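Local coordinates for K5 lyase (Enterobacteria phage k1-5, PDB 2X3H), which probably cleaves the K5 capsular glycosaminoglycan by a polysaccharide lyase mechanism, serving the phage as a trimeric tail spike, at residues V160-G165 with D195-K200; S226-V231 with G240-K245; G374-E379 with V387-P392; R486-T491 with V495-S500. All coordinates share one frame; numbering follows the deposited sequence.

Contact 1: residues V160-G165 with D195-K200; sequences VSLAGG and DGLMIK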
# COMPACT_ATOMS: atom_id res chain seq x y z
N VAL A 160 32.24 -5.88 -1.13
CA VAL A 160 31.92 -7.06 -1.93
C VAL A 160 31.35 -6.63 -3.28
O VAL A 160 30.37 -5.87 -3.33
CB VAL A 160 30.88 -7.96 -1.24
CG1 VAL A 160 30.44 -9.09 -2.16
CG2 VAL A 160 31.44 -8.53 0.05
N SER A 161 31.98 -7.09 -4.36
CA SER A 161 31.54 -6.80 -5.72
C SER A 161 31.04 -8.06 -6.41
O SER A 161 31.72 -9.10 -6.40
CB SER A 161 32.70 -6.23 -6.56
OG SER A 161 33.23 -5.04 -6.00
N LEU A 162 29.85 -7.98 -6.98
CA LEU A 162 29.38 -8.96 -7.95
C LEU A 162 29.58 -8.32 -9.32
O LEU A 162 28.74 -7.54 -9.79
CB LEU A 162 27.91 -9.32 -7.72
CG LEU A 162 27.59 -9.86 -6.32
CD1 LEU A 162 26.10 -10.17 -6.17
CD2 LEU A 162 28.46 -11.09 -5.97
N ALA A 163 30.73 -8.61 -9.93
CA ALA A 163 31.09 -8.06 -11.22
C ALA A 163 30.44 -8.95 -12.26
O ALA A 163 31.05 -9.88 -12.79
CB ALA A 163 32.61 -8.03 -11.39
N GLY A 164 29.16 -8.67 -12.53
CA GLY A 164 28.31 -9.61 -13.24
C GLY A 164 27.81 -10.68 -12.29
O GLY A 164 28.38 -10.89 -11.22
N GLY A 165 26.75 -11.37 -12.68
CA GLY A 165 26.29 -12.52 -11.92
C GLY A 165 24.84 -12.82 -12.17
O GLY A 165 24.05 -11.93 -12.49
N ASP A 195 21.20 -10.55 -12.89
CA ASP A 195 19.84 -11.05 -13.14
C ASP A 195 19.49 -12.08 -12.07
O ASP A 195 20.24 -13.01 -11.84
CB ASP A 195 19.81 -11.70 -14.54
CG ASP A 195 18.40 -12.02 -15.07
OD1 ASP A 195 17.40 -11.94 -14.33
OD2 ASP A 195 18.31 -12.39 -16.27
N GLY A 196 18.35 -11.89 -11.41
CA GLY A 196 17.88 -12.89 -10.47
C GLY A 196 18.57 -12.89 -9.11
O GLY A 196 18.56 -13.90 -8.39
N LEU A 197 19.15 -11.76 -8.74
CA LEU A 197 19.83 -11.67 -7.45
C LEU A 197 18.82 -11.66 -6.32
O LEU A 197 17.71 -11.15 -6.48
CB LEU A 197 20.67 -10.39 -7.35
CG LEU A 197 21.64 -10.12 -8.52
CD1 LEU A 197 22.47 -8.87 -8.28
CD2 LEU A 197 22.55 -11.31 -8.77
N MET A 198 19.20 -12.22 -5.18
CA MET A 198 18.41 -12.06 -3.97
C MET A 198 19.35 -11.54 -2.91
O MET A 198 20.29 -12.23 -2.51
CB MET A 198 17.80 -13.38 -3.52
CG MET A 198 16.66 -13.88 -4.41
SD MET A 198 16.09 -15.51 -3.86
CE MET A 198 14.69 -15.80 -4.94
N ILE A 199 19.12 -10.31 -2.48
CA ILE A 199 19.96 -9.67 -1.49
C ILE A 199 19.07 -9.36 -0.30
O ILE A 199 18.16 -8.53 -0.40
CB ILE A 199 20.55 -8.36 -2.06
CG1 ILE A 199 21.55 -8.67 -3.19
CG2 ILE A 199 21.18 -7.50 -0.97
CD1 ILE A 199 21.89 -7.45 -4.04
N LYS A 200 19.30 -10.05 0.81
CA LYS A 200 18.35 -9.97 1.92
C LYS A 200 19.03 -10.04 3.28
O LYS A 200 19.99 -10.79 3.47
CB LYS A 200 17.30 -11.06 1.81
CG LYS A 200 17.84 -12.46 1.62
CD LYS A 200 16.77 -13.37 1.02
CE LYS A 200 17.27 -14.77 0.83
NZ LYS A 200 16.12 -15.73 0.80
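The carbonyl group of G165 is met in its plane by the amide of D195 and on one face by a methyl of L197. D195 N donates to G165 O at 3.2 Å, with an N-H...O angle of 149°. L197 CD2 sits over the face of the same carbonyl, 4.1 Å from G165 O. The polar and the apolar neighbour thus come from different directions and do not compete. The other branch of L197 turns to L162. L197 CD1 and L162 CD1 approach to 4.4 Å, a loose apolar touch. L197 points at 160-165; with CG beside its backbone N (chi1 -51°), the branch parts CD1 toward L162 and CD2 toward G165 O. The backbone angles of G164 and G165 suit glycine, and they carry the chain out of the strand after the inverse gamma turn at A163. The carboxylate of D195 turns out of the contact to a salt bridge with K234 of the second subunit. Strand 160-163 runs between strands 131-134 and 186-188 of one parallel sheet. A187 of the latter touches both leucines. Strand 198-206 belongs to another face of the beta-helix, between strands 168-178 and 227-234.

Contact 2: residues S226-V231 with G240-K245; sequences SLIDNV and GAVELK
I228 reaches from its CB toward V242, and the two side chains meet tip to tip. At CB the chain forks. The CG2 branch is anti to the backbone N and touches V242 CG2 at 4.0 Å. The CG1 branch lies beside the backbone N (chi1 -59°) and carries CD1 further across. I228 CD1 then meets two residues: V242 CG1 at 4.1 Å and L244 CD2 at 4.2 Å. V242 therefore offers one methyl to each branch of the isoleucine. Its CG2 has a second neighbour, V231 CG2, at 4.2 Å, so this methyl is held between I228 and V231. The other methyl of V231, CG1, lies 4.2 Å from A241 O and a little farther from A241 CB. The side chains meet through apolar atoms alone, and all five touching residues are buried. The strand axes are 10.1 Å apart and run at 166°, nearly antiparallel, so the strands face each other across the interior and are not paired edge to edge. The chain turns a corner at A241 before entering 242-245. Strand 227-234 lies between parallel strands 198-206 and 252-259. D229 points away from the contact and packs on N230 of the second subunit and D229 of the third. Strand 242-245 lies on another face, between strands 218-221 and 266-268.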
# COMPACT_ATOMS: atom_id res chain seq x y z
N SER A 226 15.49 -8.79 -9.83
CA SER A 226 16.20 -9.01 -8.58
C SER A 226 15.44 -8.48 -7.39
O SER A 226 14.61 -7.57 -7.52
CB SER A 226 17.59 -8.36 -8.64
OG SER A 226 18.41 -8.99 -9.62
N LEU A 227 15.71 -9.08 -6.23
CA LEU A 227 15.02 -8.74 -4.98
C LEU A 227 16.02 -8.21 -3.97
O LEU A 227 17.06 -8.84 -3.76
CB LEU A 227 14.32 -9.98 -4.39
CG LEU A 227 13.21 -10.64 -5.23
CD1 LEU A 227 12.83 -11.97 -4.67
CD2 LEU A 227 11.98 -9.72 -5.31
N ILE A 228 15.73 -7.08 -3.35
CA ILE A 228 16.54 -6.53 -2.26
C ILE A 228 15.59 -6.30 -1.10
O ILE A 228 14.66 -5.50 -1.23
CB ILE A 228 17.20 -5.21 -2.69
CG1 ILE A 228 18.09 -5.45 -3.92
CG2 ILE A 228 17.99 -4.57 -1.52
CD1 ILE A 228 18.65 -4.15 -4.51
N ASP A 229 15.80 -7.00 0.03
CA ASP A 229 14.77 -7.09 1.09
C ASP A 229 15.45 -7.07 2.46
O ASP A 229 16.45 -7.75 2.67
CB ASP A 229 13.97 -8.41 0.92
CG ASP A 229 12.72 -8.50 1.81
OD1 ASP A 229 12.14 -7.46 2.19
OD2 ASP A 229 12.32 -9.65 2.13
N ASN A 230 14.91 -6.28 3.39
CA ASN A 230 15.38 -6.31 4.78
C ASN A 230 16.82 -5.79 4.93
O ASN A 230 17.75 -6.56 5.21
CB ASN A 230 15.24 -7.74 5.37
CG ASN A 230 13.77 -8.15 5.61
OD1 ASN A 230 13.40 -9.32 5.45
ND2 ASN A 230 12.95 -7.19 5.99
N VAL A 231 16.99 -4.48 4.74
CA VAL A 231 18.30 -3.81 4.84
C VAL A 231 18.25 -2.79 5.97
O VAL A 231 17.27 -2.05 6.11
CB VAL A 231 18.63 -3.07 3.52
CG1 VAL A 231 19.95 -2.31 3.63
CG2 VAL A 231 18.67 -4.07 2.37
N GLY A 240 23.14 6.32 0.13
CA GLY A 240 22.21 5.81 1.15
C GLY A 240 22.25 4.32 1.41
O GLY A 240 23.32 3.69 1.36
N ALA A 241 21.08 3.76 1.72
CA ALA A 241 20.94 2.35 2.07
C ALA A 241 20.86 1.45 0.83
O ALA A 241 21.51 0.42 0.78
CB ALA A 241 19.72 2.14 2.98
N VAL A 242 20.04 1.85 -0.14
CA VAL A 242 19.89 1.09 -1.38
C VAL A 242 19.85 2.04 -2.56
O VAL A 242 18.98 2.90 -2.64
CB VAL A 242 18.59 0.24 -1.40
CG1 VAL A 242 18.43 -0.45 -2.77
CG2 VAL A 242 18.61 -0.80 -0.28
N GLU A 243 20.80 1.88 -3.48
CA GLU A 243 20.74 2.58 -4.77
C GLU A 243 20.43 1.61 -5.92
O GLU A 243 21.05 0.54 -6.02
CB GLU A 243 22.05 3.33 -5.09
CG GLU A 243 21.99 3.91 -6.51
CD GLU A 243 23.17 4.76 -6.96
OE1 GLU A 243 24.31 4.60 -6.45
OE2 GLU A 243 22.95 5.59 -7.88
N LEU A 244 19.46 1.97 -6.77
CA LEU A 244 19.27 1.35 -8.08
C LEU A 244 19.87 2.33 -9.08
O LEU A 244 19.64 3.54 -8.97
CB LEU A 244 17.79 1.14 -8.39
CG LEU A 244 17.01 0.20 -7.48
CD1 LEU A 244 15.54 0.14 -7.92
CD2 LEU A 244 17.63 -1.21 -7.40
N LYS A 245 20.59 1.82 -10.07
CA LYS A 245 21.35 2.69 -10.96
C LYS A 245 21.23 2.27 -12.42
O LYS A 245 21.04 1.09 -12.73
CB LYS A 245 22.82 2.67 -10.54
CG LYS A 245 23.71 3.69 -11.21
CD LYS A 245 25.14 3.59 -10.65
CE LYS A 245 26.04 4.68 -11.21
NZ LYS A 245 27.39 4.62 -10.54

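Contact 3: residues G374-E379 with V387-P392; sequences GVITFE and VEVKHP
This is a buried, apolar contact between two faces of a beta-helical coil, with I376 and V387 meeting tip to tip across the interior. The strand axes lie 10.5 Å apart and run at 166°, nearly antiparallel. At that spacing the strands cannot share backbone hydrogen bonds, and side chains alone bridge the gap. I376 CD1 does most of the touching. I376 CD1 comes within 3.5 Å of V387 CG1, close for two methyl carbons, and the packing is tight at this point. I376 CD1 is also 4.1 Å from V389 CG2. It therefore fits against two valines whose side chains project to the same side of strand 387-389. V387 has CG1 anti to the backbone N (chi1 171°), which aims this methyl at I376 and turns CG2 to F378. V387 CG2 approaches F378 CZ at 4.2 Å, oblique to the ring. I376 CG2 covers one face of that ring, 3.6 Å above its plane and offset toward the rim. I376 thus uses one branch for the valines and the other for F378, two residues on in the same strand. F355 meets the F378 ring with the planes at about 30°. V420 of strand 419-422 packs on I376, F378 and V389. Strand 376-378 pairs in parallel with 349-355 and 405-406, while 386-389 pairs in parallel with 363-369 and 419-422. Stacked coils with an aliphatic and aromatic interior between their faces are typical of the parallel beta-helix, a fold found in phage tail spikes and in many polysaccharide lyases.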
# COMPACT_ATOMS: atom_id res chain seq x y z
N GLY A 374 6.31 24.56 4.30
CA GLY A 374 6.47 23.96 2.98
C GLY A 374 5.85 22.58 2.91
O GLY A 374 6.00 21.78 3.84
N VAL A 375 5.15 22.30 1.81
CA VAL A 375 4.58 20.97 1.60
C VAL A 375 4.93 20.44 0.20
O VAL A 375 5.65 19.47 0.07
CB VAL A 375 3.03 20.94 1.81
CG1 VAL A 375 2.50 19.53 1.59
CG2 VAL A 375 2.66 21.42 3.22
N ILE A 376 4.44 21.11 -0.85
CA ILE A 376 4.71 20.66 -2.23
C ILE A 376 5.57 21.66 -2.99
O ILE A 376 5.35 22.88 -2.87
CB ILE A 376 3.38 20.46 -3.01
CG1 ILE A 376 2.50 19.44 -2.30
CG2 ILE A 376 3.63 19.97 -4.43
CD1 ILE A 376 1.01 19.55 -2.66
N THR A 377 6.53 21.16 -3.77
CA THR A 377 7.28 22.02 -4.70
C THR A 377 7.14 21.50 -6.12
O THR A 377 7.54 20.36 -6.40
CB THR A 377 8.79 22.11 -4.35
OG1 THR A 377 8.95 22.75 -3.07
CG2 THR A 377 9.53 22.89 -5.42
N PHE A 378 6.56 22.32 -6.99
CA PHE A 378 6.47 22.04 -8.43
C PHE A 378 7.48 22.97 -9.08
O PHE A 378 7.28 24.19 -9.08
CB PHE A 378 5.08 22.40 -8.98
CG PHE A 378 3.96 21.53 -8.48
CD1 PHE A 378 3.97 20.15 -8.67
CD2 PHE A 378 2.86 22.11 -7.87
CE1 PHE A 378 2.92 19.36 -8.23
CE2 PHE A 378 1.79 21.32 -7.44
CZ PHE A 378 1.83 19.95 -7.61
N GLU A 379 8.55 22.43 -9.65
CA GLU A 379 9.53 23.29 -10.30
C GLU A 379 9.00 23.77 -11.66
O GLU A 379 8.03 23.22 -12.18
CB GLU A 379 10.91 22.62 -10.39
CG GLU A 379 11.45 22.27 -9.01
CD GLU A 379 12.93 21.92 -8.94
OE1 GLU A 379 13.59 21.76 -9.99
OE2 GLU A 379 13.41 21.79 -7.79
N VAL A 387 -1.06 15.56 -6.86
CA VAL A 387 -0.73 15.30 -5.46
C VAL A 387 -2.03 15.23 -4.66
O VAL A 387 -2.83 16.17 -4.70
CB VAL A 387 0.19 16.38 -4.85
CG1 VAL A 387 0.33 16.18 -3.34
CG2 VAL A 387 1.56 16.36 -5.51
N GLU A 388 -2.23 14.12 -3.95
CA GLU A 388 -3.32 14.03 -2.98
C GLU A 388 -2.76 14.16 -1.58
O GLU A 388 -2.03 13.28 -1.12
CB GLU A 388 -4.07 12.70 -3.11
CG GLU A 388 -4.84 12.58 -4.39
CD GLU A 388 -5.92 11.53 -4.27
OE1 GLU A 388 -5.59 10.33 -4.37
OE2 GLU A 388 -7.09 11.92 -4.05
N VAL A 389 -3.09 15.27 -0.93
CA VAL A 389 -2.75 15.50 0.46
C VAL A 389 -3.83 14.78 1.27
O VAL A 389 -4.92 15.33 1.48
CB VAL A 389 -2.69 17.01 0.77
CG1 VAL A 389 -2.39 17.27 2.25
CG2 VAL A 389 -1.65 17.69 -0.12
N LYS A 390 -3.54 13.55 1.69
CA LYS A 390 -4.56 12.67 2.28
C LYS A 390 -4.95 13.08 3.70
O LYS A 390 -6.08 12.85 4.13
CB LYS A 390 -4.13 11.21 2.24
CG LYS A 390 -3.92 10.65 0.83
CD LYS A 390 -5.16 9.99 0.26
CE LYS A 390 -6.18 11.01 -0.17
NZ LYS A 390 -7.20 11.27 0.90
N HIS A 391 -3.99 13.66 4.42
CA HIS A 391 -4.31 14.36 5.65
C HIS A 391 -3.48 15.64 5.71
O HIS A 391 -2.29 15.61 5.44
CB HIS A 391 -4.11 13.51 6.90
CG HIS A 391 -4.70 14.14 8.12
ND1 HIS A 391 -5.92 13.76 8.65
CD2 HIS A 391 -4.27 15.18 8.87
CE1 HIS A 391 -6.20 14.54 9.69
NE2 HIS A 391 -5.21 15.40 9.84
N PRO A 392 -4.13 16.77 5.99
CA PRO A 392 -3.43 18.06 5.93
C PRO A 392 -2.61 18.44 7.17
O PRO A 392 -2.16 19.59 7.27
CB PRO A 392 -4.59 19.05 5.75
CG PRO A 392 -5.69 18.44 6.55
CD PRO A 392 -5.55 16.93 6.33

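Contact 4: residues R486-T491 with V495-S500; sequences RTVSLT and VRLSTS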
# COMPACT_ATOMS: atom_id res chain seq x y z
N ARG A 486 -23.81 39.23 -7.15
CA ARG A 486 -25.27 39.28 -7.27
C ARG A 486 -25.81 37.92 -6.85
O ARG A 486 -25.23 36.91 -7.22
CB ARG A 486 -25.70 39.54 -8.72
CG ARG A 486 -25.31 40.91 -9.28
CD ARG A 486 -26.08 42.06 -8.62
NE ARG A 486 -25.75 43.34 -9.26
CZ ARG A 486 -24.76 44.13 -8.87
NH1 ARG A 486 -24.00 43.79 -7.83
NH2 ARG A 486 -24.53 45.29 -9.50
N THR A 487 -26.91 37.90 -6.10
CA THR A 487 -27.41 36.63 -5.58
C THR A 487 -28.83 36.28 -6.04
O THR A 487 -29.65 37.17 -6.31
CB THR A 487 -27.37 36.58 -4.04
OG1 THR A 487 -28.00 37.74 -3.48
CG2 THR A 487 -25.93 36.50 -3.54
N VAL A 488 -29.09 34.97 -6.15
CA VAL A 488 -30.44 34.44 -6.20
C VAL A 488 -30.57 33.71 -4.86
O VAL A 488 -29.89 32.70 -4.62
CB VAL A 488 -30.65 33.48 -7.39
CG1 VAL A 488 -32.03 32.84 -7.31
CG2 VAL A 488 -30.52 34.25 -8.69
N SER A 489 -31.38 34.26 -3.96
CA SER A 489 -31.42 33.77 -2.59
C SER A 489 -32.82 33.41 -2.13
O SER A 489 -33.81 33.87 -2.70
CB SER A 489 -30.82 34.80 -1.63
OG SER A 489 -31.64 35.96 -1.55
N LEU A 490 -32.87 32.57 -1.10
CA LEU A 490 -34.10 32.28 -0.37
C LEU A 490 -33.92 32.91 1.02
O LEU A 490 -33.21 32.39 1.88
CB LEU A 490 -34.31 30.76 -0.28
CG LEU A 490 -35.51 30.27 0.54
CD1 LEU A 490 -36.81 30.99 0.12
CD2 LEU A 490 -35.64 28.75 0.48
N THR A 491 -34.58 34.06 1.19
CA THR A 491 -34.33 34.98 2.29
C THR A 491 -35.66 35.32 2.95
O THR A 491 -36.57 35.82 2.29
CB THR A 491 -33.75 36.29 1.73
OG1 THR A 491 -32.51 36.01 1.06
CG2 THR A 491 -33.55 37.33 2.85
N VAL A 495 -37.93 34.06 -2.60
CA VAL A 495 -36.81 34.31 -3.54
C VAL A 495 -36.51 35.81 -3.66
O VAL A 495 -37.43 36.62 -3.78
CB VAL A 495 -37.11 33.72 -4.94
CG1 VAL A 495 -36.03 34.14 -5.94
CG2 VAL A 495 -37.21 32.17 -4.85
N ARG A 496 -35.22 36.17 -3.57
CA ARG A 496 -34.76 37.52 -3.91
C ARG A 496 -33.74 37.48 -5.03
O ARG A 496 -32.81 36.66 -5.01
CB ARG A 496 -34.17 38.24 -2.69
CG ARG A 496 -35.18 38.59 -1.62
CD ARG A 496 -34.52 39.40 -0.52
NE ARG A 496 -35.50 39.77 0.50
CZ ARG A 496 -35.19 40.41 1.63
NH1 ARG A 496 -33.94 40.76 1.88
NH2 ARG A 496 -36.16 40.70 2.50
N LEU A 497 -33.92 38.37 -6.01
CA LEU A 497 -33.00 38.49 -7.15
C LEU A 497 -32.28 39.84 -7.09
O LEU A 497 -32.92 40.89 -7.13
CB LEU A 497 -33.80 38.40 -8.45
CG LEU A 497 -34.79 37.25 -8.60
CD1 LEU A 497 -35.64 37.45 -9.86
CD2 LEU A 497 -34.03 35.94 -8.68
N SER A 498 -30.95 39.82 -6.97
CA SER A 498 -30.19 41.07 -6.84
C SER A 498 -30.27 41.94 -8.08
O SER A 498 -30.00 41.46 -9.19
CB SER A 498 -28.72 40.76 -6.57
OG SER A 498 -28.54 40.22 -5.27
N THR A 499 -30.62 43.21 -7.88
CA THR A 499 -30.65 44.19 -8.96
C THR A 499 -29.44 45.12 -8.87
O THR A 499 -29.15 45.85 -9.83
CB THR A 499 -31.93 45.06 -8.88
OG1 THR A 499 -32.01 45.68 -7.59
CG2 THR A 499 -33.19 44.19 -9.12
N SER A 500 -28.77 45.13 -7.73
CA SER A 500 -27.57 45.96 -7.55
C SER A 500 -26.78 45.40 -6.37
O SER A 500 -27.09 44.31 -5.91
CB SER A 500 -27.97 47.43 -7.33
OG SER A 500 -28.60 47.63 -6.07
O HOH W 1 -28.26 42.61 -11.14
O HOH W 2 -26.83 45.51 -11.30
O HOH W 3 -30.70 37.74 -3.38
O HOH W 4 -38.12 37.94 1.55
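S489 and R496 form the hydrogen-bonded pair of this antiparallel hairpin. S489 N donates to R496 O at 3.0 Å, and R496 N returns a bond to S489 O at 2.8 Å. S489 O also takes a CA-H...O contact from V495. Two residues along, S498 N donates to T487 O at 3.0 Å. The return bond goes to a side chain: T487 N donates to S498 OG at 3.0 Å and 169°. S498 OG lies beside its own backbone N (chi1 -70°), where it meets T487 N. On one face, water 3 ties T487 OG1 and S489 OG to R496 O, to which it donates. S489 OG also bonds T491 OG1 at 2.8 Å. At the hairpin end R486 grips S500: its guanidinium lies over the S500 peptide, with S500 C 3.4 Å above its centre. Two waters sit in plane at its edge: water 2 accepts from NH2 and water 1 weakly from NE. T491 CG2 covers one face of the R496 guanidinium, whose NE bonds Q506 weakly. V488, V495 and L497 lie on the other face, where V488 CG2 and L497 CD2 meet at 3.9 Å. V488 packs on V488 of both other subunits, and L497 on L497 of the third. The hairpin thus keeps these hydroxyls and water 3 on one face, while V488 and L497 meet their counterparts in the trimer on the other.

How the contacts relate
Contacts 1 and 2 are neighbours in the beta-helix, with centres 11 Å apart. Their strands 198-206 and 227-234 lie side by side, and I199 N reaches L227 O at 2.8 Å, a probable hydrogen bond. Contact 3 belongs to the same beta-helix nearer its C-terminal end, with its centre about 27 Å from that of contact 2. Contact 4 is separate, in the C-terminal antiparallel sheet, with its centre about 38 Å from contact 3 and 73 Å from contact 1. Contacts 2 and 3 join facing strands across the interior, contact 1 mainly joins loops at strand ends, and contact 4 pairs adjacent strands. Each also lies near other subunits. None can be assigned to the active site.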